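Local coordinates for protein putative oxidoreductase molybdopterin-binding subunit (Sulfolobus tokodaii, PDB 4ZOH) that probably forms the catalytic subunit of a molybdenum oxidoreductase of the aldehyde oxidase and xanthine dehydrogenase family, holding the pterin cytosine dinucleotide cofactor, at residues S295-S300 and R332-P337; T301-P306 and I412-F417. All blocks are in the same frame, centred on the assembly; numbering follows the deposited sequence.

Contact 1 of 2, residues S295-S300 and R332-P337; sequences SGNVKS and RGAGRP. With MCN (pterin cytosine dinucleotide), chain D.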
loop_
_atom_site.group_PDB
_atom_site.type_symbol
_atom_site.label_atom_id
_atom_site.label_comp_id
_atom_site.label_asym_id
_atom_site.label_seq_id
_atom_site.Cartn_x
_atom_site.Cartn_y
_atom_site.Cartn_z
ATOM N N SER A 295 -32.882 15.385 -7.589
ATOM C CA SER A 295 -34.217 15.347 -8.143
ATOM C C SER A 295 -35.078 14.160 -7.597
ATOM O O SER A 295 -36.286 14.330 -7.380
ATOM C CB SER A 295 -34.155 15.357 -9.686
ATOM O OG SER A 295 -35.272 14.712 -10.268
ATOM N N GLY A 296 -34.499 12.967 -7.423
ATOM C CA GLY A 296 -35.250 11.875 -6.756
ATOM C C GLY A 296 -35.703 12.311 -5.339
ATOM O O GLY A 296 -36.805 11.936 -4.865
ATOM N N ASN A 297 -34.838 13.088 -4.682
ATOM C CA ASN A 297 -35.110 13.645 -3.318
ATOM C C ASN A 297 -36.284 14.666 -3.290
ATOM O O ASN A 297 -37.059 14.702 -2.314
ATOM C CB ASN A 297 -33.838 14.297 -2.745
ATOM C CG ASN A 297 -32.752 13.276 -2.467
ATOM O OD1 ASN A 297 -32.990 12.090 -2.530
ATOM N ND2 ASN A 297 -31.584 13.731 -2.111
ATOM N N VAL A 298 -36.415 15.455 -4.379
ATOM C CA VAL A 298 -37.555 16.377 -4.521
ATOM C C VAL A 298 -38.895 15.669 -4.416
ATOM O O VAL A 298 -39.839 16.138 -3.720
ATOM C CB VAL A 298 -37.429 17.267 -5.803
ATOM C CG1 VAL A 298 -38.698 18.085 -6.004
ATOM C CG2 VAL A 298 -36.202 18.180 -5.690
ATOM N N LYS A 299 -38.955 14.541 -5.056
ATOM C CA LYS A 299 -40.078 13.689 -5.030
ATOM C C LYS A 299 -40.369 13.142 -3.640
ATOM O O LYS A 299 -41.546 13.076 -3.256
ATOM C CB LYS A 299 -39.887 12.566 -6.018
ATOM C CG LYS A 299 -39.795 13.162 -7.439
ATOM C CD LYS A 299 -39.619 12.049 -8.441
ATOM C CE LYS A 299 -39.110 12.568 -9.763
ATOM N NZ LYS A 299 -39.212 11.334 -10.611
ATOM N N SER A 300 -39.298 12.818 -2.896
ATOM C CA SER A 300 -39.449 12.331 -1.512
ATOM C C SER A 300 -40.087 13.415 -0.659
ATOM O O SER A 300 -41.033 13.116 0.091
ATOM C CB SER A 300 -38.074 11.951 -0.959
ATOM O OG SER A 300 -37.654 10.802 -1.630
ATOM N N ARG A 332 -28.383 13.489 4.603
ATOM C CA ARG A 332 -29.101 12.748 5.620
ATOM C C ARG A 332 -30.618 12.950 5.671
ATOM O O ARG A 332 -31.088 13.980 6.124
ATOM C CB ARG A 332 -28.455 12.982 7.012
ATOM C CG ARG A 332 -28.905 11.869 8.000
ATOM C CD ARG A 332 -28.234 12.047 9.361
ATOM N NE ARG A 332 -28.386 10.834 10.204
ATOM C CZ ARG A 332 -27.475 10.466 11.126
ATOM N NH1 ARG A 332 -26.390 11.219 11.281
ATOM N NH2 ARG A 332 -27.612 9.327 11.826
ATOM N N GLY A 333 -31.346 11.971 5.160
ATOM C CA GLY A 333 -32.790 12.036 4.950
ATOM C C GLY A 333 -33.231 12.272 3.485
ATOM O O GLY A 333 -34.281 11.818 3.102
ATOM N N ALA A 334 -32.449 13.021 2.719
ATOM C CA ALA A 334 -32.537 13.055 1.252
ATOM C C ALA A 334 -33.993 13.366 0.774
ATOM O O ALA A 334 -34.677 12.501 0.142
ATOM C CB ALA A 334 -32.059 11.713 0.705
ATOM N N GLY A 335 -34.475 14.521 1.189
ATOM C CA GLY A 335 -35.834 14.977 0.833
ATOM C C GLY A 335 -36.904 14.728 1.913
ATOM O O GLY A 335 -37.894 15.467 2.015
ATOM N N ARG A 336 -36.761 13.651 2.676
ATOM C CA ARG A 336 -37.780 13.347 3.708
ATOM C C ARG A 336 -37.829 14.352 4.870
ATOM O O ARG A 336 -38.942 14.694 5.315
ATOM C CB ARG A 336 -37.695 11.922 4.180
ATOM C CG ARG A 336 -38.188 10.927 3.161
ATOM C CD ARG A 336 -37.065 10.233 2.416
ATOM N NE ARG A 336 -36.342 9.383 3.329
ATOM C CZ ARG A 336 -35.156 8.802 3.085
ATOM N NH1 ARG A 336 -34.584 8.039 4.035
ATOM N NH2 ARG A 336 -34.542 8.990 1.912
ATOM N N PRO A 337 -36.647 14.899 5.308
ATOM C CA PRO A 337 -36.677 15.907 6.357
ATOM C C PRO A 337 -37.494 17.148 5.940
ATOM O O PRO A 337 -38.263 17.722 6.776
ATOM C CB PRO A 337 -35.210 16.308 6.513
ATOM C CG PRO A 337 -34.478 15.106 6.119
ATOM C CD PRO A 337 -35.251 14.456 5.038
HETATM N N1 MCN D . -30.139 -0.516 13.393
HETATM C C2 MCN D . -30.658 -1.541 14.167
HETATM N N3 MCN D . -31.976 -1.904 14.082
HETATM C C4 MCN D . -32.794 -1.207 13.200
HETATM C C5 MCN D . -32.287 -0.172 12.417
HETATM C C6 MCN D . -30.935 0.167 12.492
HETATM O O2 MCN D . -29.972 -2.190 14.964
HETATM N N4 MCN D . -34.057 -1.570 13.130
HETATM C "C1'" MCN D . -28.712 -0.217 13.536
HETATM C C2D MCN D . -27.917 -1.015 12.500
HETATM O "O2'" MCN D . -27.448 -2.234 12.992
HETATM C "C3'" MCN D . -26.714 -0.141 12.270
HETATM C C4D MCN D . -27.391 1.162 12.161
HETATM O O4D MCN D . -28.445 1.128 13.218
HETATM O "O3'" MCN D . -25.824 -0.131 13.332
HETATM C "C5'" MCN D . -27.834 0.937 10.728
HETATM O "O5'" MCN D . -28.745 1.802 10.360
HETATM P PA MCN D . -29.617 1.645 8.998
HETATM O O1A MCN D . -29.649 0.368 8.314
HETATM O O2A MCN D . -30.873 2.293 9.509
HETATM O O3A MCN D . -28.808 2.861 8.155
HETATM P PB MCN D . -27.462 2.556 7.319
HETATM O O1B MCN D . -27.883 2.124 5.924
HETATM O O2B MCN D . -26.484 1.680 7.972
HETATM O O3B MCN D . -26.870 3.967 7.323
HETATM C C10 MCN D . -27.152 4.967 6.306
HETATM C "C9'" MCN D . -27.530 6.281 6.942
HETATM C "C8'" MCN D . -27.563 7.370 6.007
HETATM S "S8'" MCN D . -28.549 7.254 4.556
HETATM C "C7'" MCN D . -26.951 8.562 6.251
HETATM S "S7'" MCN D . -27.099 9.976 5.173
HETATM C "C6'" MCN D . -26.235 8.824 7.484
HETATM C C7 MCN D . -26.652 7.791 8.583
HETATM O "O9'" MCN D . -26.589 6.512 7.986
HETATM N "N5'" MCN D . -24.786 8.905 7.307
HETATM C C4A MCN D . -23.861 8.565 8.315
HETATM N "N8'" MCN D . -25.692 7.843 9.729
HETATM C C4B MCN D . -24.358 8.055 9.549
HETATM N "N1'" MCN D . -23.549 7.756 10.569
HETATM C "C2'" MCN D . -22.234 7.891 10.413
HETATM N "N2'" MCN D . -21.463 7.568 11.429
HETATM N "N3'" MCN D . -21.643 8.400 9.209
HETATM C "C4'" MCN D . -22.473 8.770 8.125
HETATM O "O4'" MCN D . -21.963 9.234 7.064
HETATM O O HOH W 1 -35.130 10.276 -0.764
#
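The amide of Asn297 lies against Ala334, with OD1 3.4 Å and ND2 3.5 Å from its CB. Arg336, whose CD meets Ser300 CB at 3.9 Å, carries Gly333 C over one face of its guanidinium, off toward the rim, and a water at the edge, in its plane. That water accepts from Arg336 NH2 and bonds Ser300 OG at 2.7 Å. The third flat group, the guanidinium of Arg332, has pterin N8' above one face, 3.2 Å from NH2, while NE and NH1 bond Gly671 O and Gln613 OE1; the chain, extended from CG to NE, passes the dithiolene sulfur S7'. Bonds from ND2 to Glu294 and Ser330 settle the rotation of Asn297, which places OD1 3.2 Å from Ala334 O, two acceptors side by side. At the N-cap of helix 336-353, Gly335 has no side chain to hold the backbones apart, and its CA makes a C-H...O contact of 3.4 Å with Asn297 O. Arg336 also forms salt bridges to Glu672 and Glu413, so its buried positive charge is probably well compensated; the turn itself meets helix 288-304 mostly by close van der Waals contact and a shared water.

Contact 2 of 2, residues T301-P306 and I412-F417; sequences TVRMLP and IEITAF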
loop_
_atom_site.group_PDB
_atom_site.type_symbol
_atom_site.label_atom_id
_atom_site.label_comp_id
_atom_site.label_asym_id
_atom_site.label_seq_id
_atom_site.Cartn_x
_atom_site.Cartn_y
_atom_site.Cartn_z
ATOM N N THR A 301 -39.629 14.670 -0.830
ATOM C CA THR A 301 -40.196 15.768 -0.101
ATOM C C THR A 301 -41.728 15.899 -0.342
ATOM O O THR A 301 -42.514 15.936 0.638
ATOM C CB THR A 301 -39.559 17.060 -0.526
ATOM O OG1 THR A 301 -38.149 16.972 -0.338
ATOM C CG2 THR A 301 -40.145 18.258 0.247
ATOM N N VAL A 302 -42.150 15.931 -1.623
ATOM C CA VAL A 302 -43.586 16.056 -1.938
ATOM C C VAL A 302 -44.325 14.852 -1.398
ATOM O O VAL A 302 -45.335 14.996 -0.719
ATOM C CB VAL A 302 -43.948 16.225 -3.458
ATOM C CG1 VAL A 302 -45.421 16.697 -3.595
ATOM C CG2 VAL A 302 -43.079 17.271 -4.112
ATOM N N ARG A 303 -43.829 13.661 -1.660
ATOM C CA ARG A 303 -44.641 12.527 -1.331
ATOM C C ARG A 303 -44.835 12.329 0.193
ATOM O O ARG A 303 -45.682 11.548 0.607
ATOM C CB ARG A 303 -44.162 11.276 -2.052
ATOM C CG ARG A 303 -42.937 10.579 -1.476
ATOM C CD ARG A 303 -42.210 9.888 -2.658
ATOM N NE ARG A 303 -42.979 8.701 -2.996
ATOM C CZ ARG A 303 -42.702 7.459 -2.623
ATOM N NH1 ARG A 303 -41.584 7.167 -1.936
ATOM N NH2 ARG A 303 -43.528 6.484 -2.989
ATOM N N MET A 304 -44.052 13.021 1.018
ATOM C CA MET A 304 -44.128 12.790 2.474
ATOM C C MET A 304 -44.877 13.900 3.194
ATOM O O MET A 304 -45.132 13.759 4.387
ATOM C CB MET A 304 -42.732 12.598 3.147
ATOM C CG MET A 304 -41.951 11.434 2.567
ATOM S SD MET A 304 -42.695 9.822 2.736
ATOM C CE MET A 304 -42.650 9.767 4.522
ATOM N N LEU A 305 -45.152 15.004 2.499
ATOM C CA LEU A 305 -46.076 16.076 2.959
ATOM C C LEU A 305 -47.381 15.645 3.663
ATOM O O LEU A 305 -47.818 16.338 4.529
ATOM C CB LEU A 305 -46.478 16.973 1.790
ATOM C CG LEU A 305 -45.452 18.020 1.366
ATOM C CD1 LEU A 305 -45.911 18.794 0.129
ATOM C CD2 LEU A 305 -45.148 18.978 2.480
ATOM N N PRO A 306 -48.016 14.519 3.284
ATOM C CA PRO A 306 -49.189 14.231 4.121
ATOM C C PRO A 306 -48.846 13.716 5.546
ATOM O O PRO A 306 -49.742 13.625 6.414
ATOM C CB PRO A 306 -49.937 13.133 3.324
ATOM C CG PRO A 306 -49.377 13.161 1.925
ATOM C CD PRO A 306 -47.921 13.549 2.173
ATOM N N ILE A 412 -43.096 10.179 9.797
ATOM C CA ILE A 412 -43.079 8.844 9.179
ATOM C C ILE A 412 -42.030 8.950 8.043
ATOM O O ILE A 412 -41.668 10.067 7.702
ATOM C CB ILE A 412 -44.482 8.414 8.721
ATOM C CG1 ILE A 412 -44.455 6.947 8.323
ATOM C CG2 ILE A 412 -45.095 9.402 7.715
ATOM C CD1 ILE A 412 -45.691 6.131 8.629
ATOM N N GLU A 413 -41.517 7.829 7.514
ATOM C CA GLU A 413 -40.257 7.861 6.844
ATOM C C GLU A 413 -40.207 6.674 5.925
ATOM O O GLU A 413 -40.970 5.722 6.137
ATOM C CB GLU A 413 -39.105 7.939 7.918
ATOM C CG GLU A 413 -37.748 7.259 7.698
ATOM C CD GLU A 413 -36.878 7.931 6.636
ATOM O OE1 GLU A 413 -37.459 8.657 5.736
ATOM O OE2 GLU A 413 -35.619 7.717 6.684
ATOM N N ILE A 414 -39.348 6.735 4.881
ATOM C CA ILE A 414 -39.246 5.636 3.886
ATOM C C ILE A 414 -37.820 5.122 3.886
ATOM O O ILE A 414 -36.913 5.900 3.857
ATOM C CB ILE A 414 -39.751 6.059 2.467
ATOM C CG1 ILE A 414 -39.320 7.503 2.135
ATOM C CG2 ILE A 414 -41.288 5.955 2.423
ATOM C CD1 ILE A 414 -39.544 7.973 0.674
ATOM N N THR A 415 -37.629 3.810 3.902
ATOM C CA THR A 415 -36.269 3.288 4.082
ATOM C C THR A 415 -36.180 1.973 3.366
ATOM O O THR A 415 -37.221 1.432 2.974
ATOM C CB THR A 415 -35.962 2.987 5.596
ATOM O OG1 THR A 415 -36.646 1.785 5.977
ATOM C CG2 THR A 415 -36.293 4.183 6.524
ATOM N N ALA A 416 -34.941 1.444 3.246
ATOM C CA ALA A 416 -34.678 0.070 2.780
ATOM C C ALA A 416 -35.054 -0.113 1.287
ATOM O O ALA A 416 -35.748 -1.069 0.863
ATOM C CB ALA A 416 -35.364 -0.959 3.673
ATOM N N PHE A 417 -34.593 0.828 0.503
ATOM C CA PHE A 417 -34.752 0.820 -0.944
ATOM C C PHE A 417 -33.976 -0.323 -1.585
ATOM O O PHE A 417 -32.953 -0.863 -1.019
ATOM C CB PHE A 417 -34.276 2.157 -1.486
ATOM C CG PHE A 417 -34.908 3.347 -0.818
ATOM C CD1 PHE A 417 -36.030 3.984 -1.398
ATOM C CD2 PHE A 417 -34.410 3.844 0.419
ATOM C CE1 PHE A 417 -36.615 5.110 -0.781
ATOM C CE2 PHE A 417 -35.018 4.956 1.045
ATOM C CZ PHE A 417 -36.124 5.584 0.434
#
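Two bends in Met304, at chi2 (-62°) and chi3 (-64°), curl its thioether so that the terminal methyl reaches the backbone of Ile412 while sulfur faces Ile414. In Ile414, chi1 of 39° sets CG1 between backbone N and carbonyl carbon, and the extended second torsion carries CD1 on toward Arg303. The unbranched thioether can thus follow an irregular loop backbone at the end of a helix. Met304 CE lies 3.3 Å from Ile412 O and 4.0 Å from Ile412 CG2, touching both the peptide and the branch methyl. Its SD passes across the Ile414 side chain, 4.1 Å from CG2 and equally far from CG1. Arg303 reaches the CD1 tip of the same side chain, which Met304 SD also approaches at 4.2 Å; its NH1 lies 3.4 Å from CD1, the methyl sitting at the edge of the guanidinium near its plane. Within the loop Ile414 N donates to Glu413 OE1 at 2.8 Å, from above the carboxylate plane, an oxygen that Arg336 also holds. The contact sets the C-terminal end of helix 288-304 against the segment that begins at the last residue of strand 405-412 and leads toward strand 420-427. Arg336 of helix 336-353 touches both Met304 and Ile414, while Val302 and Leu305 pack on strand 313-321.

Overall arrangement
Contacts 1 and 2 follow one another along helix 288-304, with centres 8 Å apart, and their segments alternate along the chain. They are joined by a salt bridge, Arg336 NE to Glu413 OE1 at 2.8 Å, and by a probable hydrogen bond of 2.8 Å between Gly335 O and Thr301 OG1; Arg336 CG also packs on Met304 CG at 3.8 Å. Contact 1 is nearer the metal: the Ala334 side chain is about 5 Å from molybdenum and that of Glu413 in contact 2 about 9 Å. Residues 412-417 belong to the second molybdopterin cofactor-binding region of the sequence and Arg336 to the first, so this arginine links the two close to the pterin.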